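Local coordinates for tryptophan--tRNA ligase (Mycoplasma pneumoniae, PDB 2YY5), which probably catalyses the ATP-dependent attachment of L-tryptophan to tRNA(Trp), as a homodimeric class I aminoacyl-tRNA synthetase, at residues 62-67 against 306-311; 258-264 against 293-298. The protein carries 1 engineered substitution. Numbering follows the deposited sequence.

From the N terminus the chain first builds the parallel sheet 6-11, 37-42, 78-82 of the catalytic domain, with helix 54-71 crossing over between its last two strands. Residues 62-67 of that helix wait 239 residues for their partner. The chain passes through helix 246-259 and the turn after it, and contact 2 closes a short, largely helical loop when 293-298 returns against 258-264. Helix 284-308 then runs on to its C-terminal end, where 306-311 closes the long loop of contact 1. Contact 2 lies within the span of contact 1; their centres are about 20 Å apart. Both use helix 284-308, which meets the turn after helix 246-259 in one and helix 54-71 in the other.

Contact 1 (62-67 against 306-311)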
ATOM      1  N   PHE B  62     -13.593   4.030 -18.055  1.00 30.14           N
ATOM      2  CA  PHE B  62     -14.892   4.370 -18.611  1.00 28.94           C
ATOM      3  C   PHE B  62     -15.329   3.261 -19.578  1.00 26.33           C
ATOM      4  O   PHE B  62     -16.440   2.742 -19.490  1.00 27.23           O
ATOM      5  CB  PHE B  62     -14.787   5.726 -19.333  1.00 27.19           C
ATOM      6  CG  PHE B  62     -15.900   5.996 -20.317  1.00 24.23           C
ATOM      7  CD1 PHE B  62     -15.641   6.026 -21.683  1.00 28.77           C
ATOM      8  CD2 PHE B  62     -17.199   6.241 -19.879  1.00 26.98           C
ATOM      9  CE1 PHE B  62     -16.660   6.302 -22.602  1.00 28.52           C
ATOM     10  CE2 PHE B  62     -18.223   6.517 -20.787  1.00 25.13           C
ATOM     11  CZ  PHE B  62     -17.950   6.549 -22.152  1.00 23.44           C
ATOM     12  N   ASP B  63     -14.441   2.897 -20.492  1.00 24.19           N
ATOM     13  CA  ASP B  63     -14.745   1.865 -21.471  1.00 27.03           C
ATOM     14  C   ASP B  63     -15.108   0.502 -20.866  1.00 27.29           C
ATOM     15  O   ASP B  63     -15.937  -0.224 -21.421  1.00 25.74           O
ATOM     16  CB  ASP B  63     -13.573   1.697 -22.445  1.00 33.29           C
ATOM     17  CG  ASP B  63     -13.444   2.859 -23.419  1.00 39.66           C
ATOM     18  OD1 ASP B  63     -14.483   3.451 -23.788  1.00 39.55           O
ATOM     19  OD2 ASP B  63     -12.303   3.170 -23.831  1.00 42.93           O
ATOM     20  N   LEU B  64     -14.492   0.146 -19.741  1.00 24.08           N
ATOM     21  CA  LEU B  64     -14.795  -1.135 -19.110  1.00 22.42           C
ATOM     22  C   LEU B  64     -16.210  -1.136 -18.538  1.00 23.19           C
ATOM     23  O   LEU B  64     -16.939  -2.110 -18.696  1.00 23.67           O
ATOM     24  CB  LEU B  64     -13.793  -1.453 -17.995  1.00 22.07           C
ATOM     25  CG  LEU B  64     -13.908  -2.844 -17.355  1.00 19.91           C
ATOM     26  CD1 LEU B  64     -13.638  -3.930 -18.387  1.00 21.85           C
ATOM     27  CD2 LEU B  64     -12.917  -2.956 -16.230  1.00 22.38           C
ATOM     28  N   VAL B  65     -16.597  -0.046 -17.878  1.00 23.70           N
ATOM     29  CA  VAL B  65     -17.928   0.037 -17.301  1.00 23.35           C
ATOM     30  C   VAL B  65     -18.976  -0.115 -18.386  1.00 23.66           C
ATOM     31  O   VAL B  65     -19.985  -0.790 -18.185  1.00 29.37           O
ATOM     32  CB  VAL B  65     -18.161   1.368 -16.559  1.00 23.76           C
ATOM     33  CG1 VAL B  65     -19.606   1.462 -16.105  1.00 17.71           C
ATOM     34  CG2 VAL B  65     -17.255   1.443 -15.343  1.00 17.38           C
ATOM     35  N   ARG B  66     -18.747   0.508 -19.535  1.00 23.51           N
ATOM     36  CA  ARG B  66     -19.694   0.386 -20.630  1.00 20.90           C
ATOM     37  C   ARG B  66     -19.770  -1.056 -21.136  1.00 24.61           C
ATOM     38  O   ARG B  66     -20.856  -1.562 -21.417  1.00 24.82           O
ATOM     39  CB  ARG B  66     -19.321   1.328 -21.771  1.00 25.54           C
ATOM     40  CG  ARG B  66     -19.748   2.771 -21.533  1.00 32.18           C
ATOM     41  CD  ARG B  66     -19.707   3.556 -22.825  1.00 37.83           C
ATOM     42  NE  ARG B  66     -18.401   3.471 -23.469  1.00 40.55           N
ATOM     43  CZ  ARG B  66     -18.157   3.860 -24.714  1.00 44.51           C
ATOM     44  NH1 ARG B  66     -16.935   3.746 -25.220  1.00 43.97           N
ATOM     45  NH2 ARG B  66     -19.139   4.354 -25.459  1.00 48.64           N
ATOM     46  N   THR B  67     -18.625  -1.722 -21.246  1.00 24.09           N
ATOM     47  CA  THR B  67     -18.613  -3.107 -21.700  1.00 23.11           C
ATOM     48  C   THR B  67     -19.406  -3.999 -20.742  1.00 23.14           C
ATOM     49  O   THR B  67     -20.225  -4.814 -21.170  1.00 22.86           O
ATOM     50  CB  THR B  67     -17.174  -3.655 -21.808  1.00 24.41           C
ATOM     51  OG1 THR B  67     -16.467  -2.951 -22.837  1.00 27.52           O
ATOM     52  CG2 THR B  67     -17.193  -5.137 -22.145  1.00 16.11           C
ATOM     53  N   ARG B 306     -22.654  -1.387 -26.266  1.00 47.13           N
ATOM     54  CA  ARG B 306     -21.608  -0.637 -25.586  1.00 48.38           C
ATOM     55  C   ARG B 306     -21.633   0.823 -26.008  1.00 52.06           C
ATOM     56  O   ARG B 306     -21.248   1.713 -25.246  1.00 54.72           O
ATOM     57  CB  ARG B 306     -20.249  -1.264 -25.904  1.00 41.46           C
ATOM     58  CG  ARG B 306     -19.072  -0.579 -25.272  1.00 40.12           C
ATOM     59  CD  ARG B 306     -17.904  -1.534 -25.190  1.00 40.71           C
ATOM     60  NE  ARG B 306     -16.631  -0.837 -25.047  1.00 42.74           N
ATOM     61  CZ  ARG B 306     -16.158   0.033 -25.931  1.00 45.11           C
ATOM     62  NH1 ARG B 306     -14.987   0.616 -25.727  1.00 52.54           N
ATOM     63  NH2 ARG B 306     -16.860   0.331 -27.017  1.00 39.98           N
ATOM     64  N   GLU B 307     -22.105   1.055 -27.227  1.00 55.16           N
ATOM     65  CA  GLU B 307     -22.191   2.395 -27.795  1.00 57.74           C
ATOM     66  C   GLU B 307     -23.369   3.190 -27.213  1.00 55.59           C
ATOM     67  O   GLU B 307     -23.294   4.413 -27.060  1.00 52.04           O
ATOM     68  CB  GLU B 307     -22.332   2.281 -29.311  1.00 60.92           C
ATOM     69  CG  GLU B 307     -22.350   3.589 -30.061  1.00 71.12           C
ATOM     70  CD  GLU B 307     -22.693   3.389 -31.522  1.00 78.24           C
ATOM     71  OE1 GLU B 307     -21.995   2.600 -32.197  1.00 82.18           O
ATOM     72  OE2 GLU B 307     -23.663   4.016 -31.995  1.00 82.55           O
ATOM     73  N   GLN B 308     -24.448   2.484 -26.889  1.00 50.82           N
ATOM     74  CA  GLN B 308     -25.642   3.097 -26.327  1.00 49.59           C
ATOM     75  C   GLN B 308     -25.411   3.660 -24.926  1.00 53.68           C
ATOM     76  O   GLN B 308     -26.026   4.658 -24.547  1.00 60.73           O
ATOM     77  CB  GLN B 308     -26.775   2.073 -26.284  1.00 52.94           C
ATOM     78  CG  GLN B 308     -27.284   1.658 -27.652  1.00 54.63           C
ATOM     79  CD  GLN B 308     -28.051   0.352 -27.611  1.00 61.36           C
ATOM     80  OE1 GLN B 308     -28.993   0.191 -26.829  1.00 64.41           O
ATOM     81  NE2 GLN B 308     -27.653  -0.591 -28.458  1.00 60.19           N
ATOM     82  N   ILE B 309     -24.529   3.026 -24.159  1.00 49.19           N
ATOM     83  CA  ILE B 309     -24.236   3.478 -22.800  1.00 41.62           C
ATOM     84  C   ILE B 309     -23.591   4.869 -22.827  1.00 40.30           C
ATOM     85  O   ILE B 309     -22.666   5.108 -23.604  1.00 37.01           O
ATOM     86  CB  ILE B 309     -23.295   2.481 -22.090  1.00 39.31           C
ATOM     87  CG1 ILE B 309     -23.881   1.068 -22.175  1.00 34.39           C
ATOM     88  CG2 ILE B 309     -23.097   2.894 -20.637  1.00 39.81           C
ATOM     89  CD1 ILE B 309     -25.249   0.916 -21.538  1.00 31.58           C
ATOM     90  N   SER B 310     -24.077   5.774 -21.976  1.00 37.86           N
ATOM     91  CA  SER B 310     -23.569   7.151 -21.924  1.00 35.05           C
ATOM     92  C   SER B 310     -22.655   7.469 -20.748  1.00 39.46           C
ATOM     93  O   SER B 310     -22.682   6.792 -19.717  1.00 39.64           O
ATOM     94  CB  SER B 310     -24.728   8.136 -21.867  1.00 36.20           C
ATOM     95  OG  SER B 310     -25.274   8.178 -20.562  1.00 34.36           O
ATOM     96  N   ARG B 311     -21.878   8.540 -20.908  1.00 39.03           N
ATOM     97  CA  ARG B 311     -20.938   9.005 -19.890  1.00 37.26           C
ATOM     98  C   ARG B 311     -21.648   9.182 -18.540  1.00 39.59           C
ATOM     99  O   ARG B 311     -21.197   8.649 -17.523  1.00 39.85           O
ATOM    100  CB  ARG B 311     -20.317  10.341 -20.322  1.00 37.56           C
ATOM    101  CG  ARG B 311     -18.911  10.591 -19.793  1.00 36.79           C
ATOM    102  CD  ARG B 311     -17.868  10.325 -20.871  1.00 47.45           C
ATOM    103  NE  ARG B 311     -16.563   9.997 -20.300  1.00 50.53           N
ATOM    104  CZ  ARG B 311     -15.462   9.770 -21.011  1.00 48.89           C
ATOM    105  NH1 ARG B 311     -14.325   9.471 -20.394  1.00 50.62           N
ATOM    106  NH2 ARG B 311     -15.490   9.852 -22.335  1.00 44.28           N
TER
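Phe62 stacks flat against the guanidinium of Arg311: the planes are at 1° and Arg311 CZ sits 3.8 Å from the ring centroid, 11° off the normal, a cation-pi pair. Arg311 CD adds a CH-pi contact over the same face, 4.2 Å from the centroid. One turn further along the helix, Arg66 reaches back to Asp63 in an i, i+3 salt bridge (Arg66 NH1 to Asp63 OD1, 2.9 Å). Asp63 OD1 also lies 3.5 Å from Arg306 NH1, well out of that guanidinium plane, so this second salt bridge of the Asp63-Arg66-Arg306 network is charge attraction without a directed N-H. The shared carboxylate offsets the closeness of two like charges, Arg66 NH1 and Arg306 NH1, at 3.7 Å. Arg306 NE gives a weak hydrogen bond to Thr67 OG1 (3.1 Å), whose hydroxyl is bonded to Asp63 O. Arg306 CG lies over one face of the Arg66 guanidinium, and Ile309 CG2 packs 3.5 Å from Arg66 CG. Ser310 N-caps helix 311-340 through a hydrogen bond from Gln313 N to its OG, where the chain turns from one helix into the next. Arg311 also packs on Ile347 of the second subunit. Helix 54-71, the crossover between parallel strands 37-42 and 78-82 of the class I nucleotide-binding fold, lies between strand 37-42, where Leu64 and Val65 meet Val42, and helix 311-340, whose Val314 touches Phe62, Val65 and Arg66.

Contact 2 (258-264 against 293-298); sequences LLKEPVN and EATVNL
Residues 258-264 leave the C-terminal part of helix 246-259 in a tight turn, with Glu261 N bonded to Leu258 O (3.1 Å); Glu261 and Val263 are extended (psi 143° and 151°), and Asn264 takes a positive phi (86/6) at the N-cap position of helix 265-271, without a side-chain capping bond. Residues 293-298 are regular helix. The CA atoms come nearest at Asn264-Ala294 (5.7 Å) and Val263-Asn297 (6.4 Å), one helical turn apart on the second segment. Asn264, chi1 m, occupies the middle: ND2 donates to Leu258 O (3.1 Å, 176°) across its own turn and to Ala294 O (3.1 Å, 165°) on the facing helix, while OD1 accepts from Asn297 ND2 (2.8 Å), Asn297 also being m. Next to this carboxamide, Leu258 CB lies 3.8 Å from Ala294 CB, and the m, t rotamer of Leu258 brings its CD2 4.3 Å from Leu298 CG. Leu298 (t, m) sets CD2 3.4 Å from Glu261 CG, and Val263 CG1 rests 3.5 Å from Asn297 CB. Leu23 and Tyr22 pack on Leu258 and Leu298, joining the contact to helix 19-26, which starts within the predicted 'HIGH' region. With both amide hydrogens and the carbonyl oxygen of buried Asn264 engaged, two carboxamides, of Asn264 and Asn297, link turn and helix beside the leucine and alanine packing without burying a net charge.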
ATOM      1  N   LEU B 258     -20.035 -19.650 -27.042  1.00 23.80           N
ATOM      2  CA  LEU B 258     -20.700 -18.573 -27.764  1.00 21.69           C
ATOM      3  C   LEU B 258     -22.111 -18.933 -28.209  1.00 20.28           C
ATOM      4  O   LEU B 258     -22.964 -18.062 -28.349  1.00 20.06           O
ATOM      5  CB  LEU B 258     -19.863 -18.162 -28.974  1.00 24.11           C
ATOM      6  CG  LEU B 258     -18.478 -17.605 -28.650  1.00 19.83           C
ATOM      7  CD1 LEU B 258     -17.793 -17.181 -29.952  1.00 22.12           C
ATOM      8  CD2 LEU B 258     -18.601 -16.420 -27.693  1.00  9.44           C
ATOM      9  N   LEU B 259     -22.353 -20.222 -28.419  1.00 21.18           N
ATOM     10  CA  LEU B 259     -23.659 -20.688 -28.850  1.00 22.32           C
ATOM     11  C   LEU B 259     -24.744 -20.533 -27.785  1.00 28.40           C
ATOM     12  O   LEU B 259     -25.928 -20.517 -28.116  1.00 34.40           O
ATOM     13  CB  LEU B 259     -23.556 -22.140 -29.304  1.00 20.57           C
ATOM     14  CG  LEU B 259     -22.610 -22.333 -30.496  1.00 24.01           C
ATOM     15  CD1 LEU B 259     -22.469 -23.809 -30.827  1.00 22.00           C
ATOM     16  CD2 LEU B 259     -23.143 -21.555 -31.692  1.00 27.06           C
ATOM     17  N   LYS B 260     -24.347 -20.410 -26.516  1.00 30.62           N
ATOM     18  CA  LYS B 260     -25.299 -20.245 -25.410  1.00 28.74           C
ATOM     19  C   LYS B 260     -25.894 -18.839 -25.471  1.00 28.63           C
ATOM     20  O   LYS B 260     -26.949 -18.566 -24.901  1.00 35.45           O
ATOM     21  CB  LYS B 260     -24.609 -20.391 -24.042  1.00 25.73           C
ATOM     22  CG  LYS B 260     -23.510 -21.429 -23.957  1.00 37.29           C
ATOM     23  CD  LYS B 260     -22.682 -21.266 -22.675  1.00 41.01           C
ATOM     24  CE  LYS B 260     -23.434 -21.740 -21.445  1.00 46.10           C
ATOM     25  NZ  LYS B 260     -23.758 -23.195 -21.519  1.00 52.33           N
ATOM     26  N   GLU B 261     -25.198 -17.945 -26.155  1.00 28.41           N
ATOM     27  CA  GLU B 261     -25.629 -16.561 -26.270  1.00 32.58           C
ATOM     28  C   GLU B 261     -26.909 -16.413 -27.102  1.00 32.25           C
ATOM     29  O   GLU B 261     -27.105 -17.146 -28.072  1.00 33.31           O
ATOM     30  CB  GLU B 261     -24.502 -15.741 -26.906  1.00 31.79           C
ATOM     31  CG  GLU B 261     -24.425 -14.311 -26.416  1.00 38.05           C
ATOM     32  CD  GLU B 261     -23.755 -14.192 -25.059  1.00 34.88           C
ATOM     33  OE1 GLU B 261     -24.050 -13.212 -24.352  1.00 38.50           O
ATOM     34  OE2 GLU B 261     -22.929 -15.063 -24.706  1.00 34.43           O
ATOM     35  N   PRO B 262     -27.805 -15.476 -26.720  1.00 32.46           N
ATOM     36  CA  PRO B 262     -29.056 -15.250 -27.459  1.00 33.03           C
ATOM     37  C   PRO B 262     -28.748 -15.075 -28.945  1.00 35.85           C
ATOM     38  O   PRO B 262     -29.327 -15.758 -29.798  1.00 37.81           O
ATOM     39  CB  PRO B 262     -29.605 -13.988 -26.818  1.00 29.46           C
ATOM     40  CG  PRO B 262     -29.237 -14.208 -25.372  1.00 32.79           C
ATOM     41  CD  PRO B 262     -27.790 -14.681 -25.479  1.00 34.64           C
ATOM     42  N   VAL B 263     -27.848 -14.152 -29.262  1.00 33.07           N
ATOM     43  CA  VAL B 263     -27.446 -13.990 -30.650  1.00 37.41           C
ATOM     44  C   VAL B 263     -26.790 -15.356 -30.872  1.00 39.52           C
ATOM     45  O   VAL B 263     -26.282 -15.947 -29.923  1.00 46.53           O
ATOM     46  CB  VAL B 263     -26.399 -12.866 -30.811  1.00 37.04           C
ATOM     47  CG1 VAL B 263     -26.206 -12.537 -32.283  1.00 39.00           C
ATOM     48  CG2 VAL B 263     -26.846 -11.632 -30.052  1.00 34.39           C
ATOM     49  N   ASN B 264     -26.803 -15.867 -32.093  1.00 35.61           N
ATOM     50  CA  ASN B 264     -26.229 -17.186 -32.356  1.00 33.99           C
ATOM     51  C   ASN B 264     -27.252 -18.297 -32.086  1.00 33.37           C
ATOM     52  O   ASN B 264     -26.926 -19.486 -32.141  1.00 30.44           O
ATOM     53  CB  ASN B 264     -24.975 -17.438 -31.505  1.00 29.58           C
ATOM     54  CG  ASN B 264     -23.830 -16.504 -31.853  1.00 33.14           C
ATOM     55  OD1 ASN B 264     -23.849 -15.844 -32.892  1.00 36.17           O
ATOM     56  ND2 ASN B 264     -22.818 -16.456 -30.988  1.00 25.28           N
ATOM     57  N   GLU B 293     -18.562 -16.641 -37.170  1.00 21.46           N
ATOM     58  CA  GLU B 293     -19.920 -16.098 -37.152  1.00 25.05           C
ATOM     59  C   GLU B 293     -20.389 -15.866 -35.716  1.00 22.10           C
ATOM     60  O   GLU B 293     -20.885 -14.792 -35.391  1.00 22.13           O
ATOM     61  CB  GLU B 293     -20.888 -17.043 -37.869  1.00 30.34           C
ATOM     62  CG  GLU B 293     -22.278 -16.463 -38.105  1.00 32.45           C
ATOM     63  CD  GLU B 293     -23.231 -17.482 -38.717  1.00 37.46           C
ATOM     64  OE1 GLU B 293     -22.857 -18.105 -39.735  1.00 40.01           O
ATOM     65  OE2 GLU B 293     -24.351 -17.661 -38.189  1.00 26.45           O
ATOM     66  N   ALA B 294     -20.229 -16.873 -34.859  1.00 22.91           N
ATOM     67  CA  ALA B 294     -20.631 -16.747 -33.465  1.00 19.57           C
ATOM     68  C   ALA B 294     -19.872 -15.583 -32.833  1.00 23.04           C
ATOM     69  O   ALA B 294     -20.435 -14.789 -32.075  1.00 26.21           O
ATOM     70  CB  ALA B 294     -20.330 -18.030 -32.722  1.00 20.48           C
ATOM     71  N   THR B 295     -18.594 -15.478 -33.165  1.00 20.36           N
ATOM     72  CA  THR B 295     -17.767 -14.413 -32.624  1.00 19.41           C
ATOM     73  C   THR B 295     -18.186 -13.033 -33.113  1.00 15.51           C
ATOM     74  O   THR B 295     -18.412 -12.134 -32.302  1.00 20.41           O
ATOM     75  CB  THR B 295     -16.296 -14.638 -32.965  1.00 20.11           C
ATOM     76  OG1 THR B 295     -15.887 -15.919 -32.463  1.00 23.12           O
ATOM     77  CG2 THR B 295     -15.439 -13.551 -32.344  1.00 11.49           C
ATOM     78  N   VAL B 296     -18.288 -12.859 -34.430  1.00 14.44           N
ATOM     79  CA  VAL B 296     -18.687 -11.569 -34.987  1.00 17.71           C
ATOM     80  C   VAL B 296     -20.031 -11.167 -34.390  1.00 21.03           C
ATOM     81  O   VAL B 296     -20.189 -10.053 -33.903  1.00 24.30           O
ATOM     82  CB  VAL B 296     -18.808 -11.611 -36.539  1.00 17.96           C
ATOM     83  CG1 VAL B 296     -19.417 -10.306 -37.053  1.00 12.70           C
ATOM     84  CG2 VAL B 296     -17.427 -11.811 -37.174  1.00 11.26           C
ATOM     85  N   ASN B 297     -20.989 -12.089 -34.414  1.00 19.31           N
ATOM     86  CA  ASN B 297     -22.309 -11.829 -33.863  1.00 20.88           C
ATOM     87  C   ASN B 297     -22.213 -11.260 -32.455  1.00 20.37           C
ATOM     88  O   ASN B 297     -22.835 -10.246 -32.150  1.00 26.35           O
ATOM     89  CB  ASN B 297     -23.149 -13.112 -33.838  1.00 18.89           C
ATOM     90  CG  ASN B 297     -23.615 -13.534 -35.223  1.00 23.50           C
ATOM     91  OD1 ASN B 297     -23.218 -12.947 -36.237  1.00 19.71           O
ATOM     92  ND2 ASN B 297     -24.459 -14.563 -35.273  1.00 20.91           N
ATOM     93  N   LEU B 298     -21.437 -11.915 -31.601  1.00 20.86           N
ATOM     94  CA  LEU B 298     -21.280 -11.469 -30.223  1.00 21.98           C
ATOM     95  C   LEU B 298     -20.626 -10.082 -30.163  1.00 27.26           C
ATOM     96  O   LEU B 298     -21.176  -9.153 -29.562  1.00 24.33           O
ATOM     97  CB  LEU B 298     -20.451 -12.494 -29.438  1.00 23.03           C
ATOM     98  CG  LEU B 298     -20.270 -12.425 -27.908  1.00 24.46           C
ATOM     99  CD1 LEU B 298     -19.524 -11.175 -27.552  1.00 24.11           C
ATOM    100  CD2 LEU B 298     -21.609 -12.475 -27.187  1.00 12.55           C
TER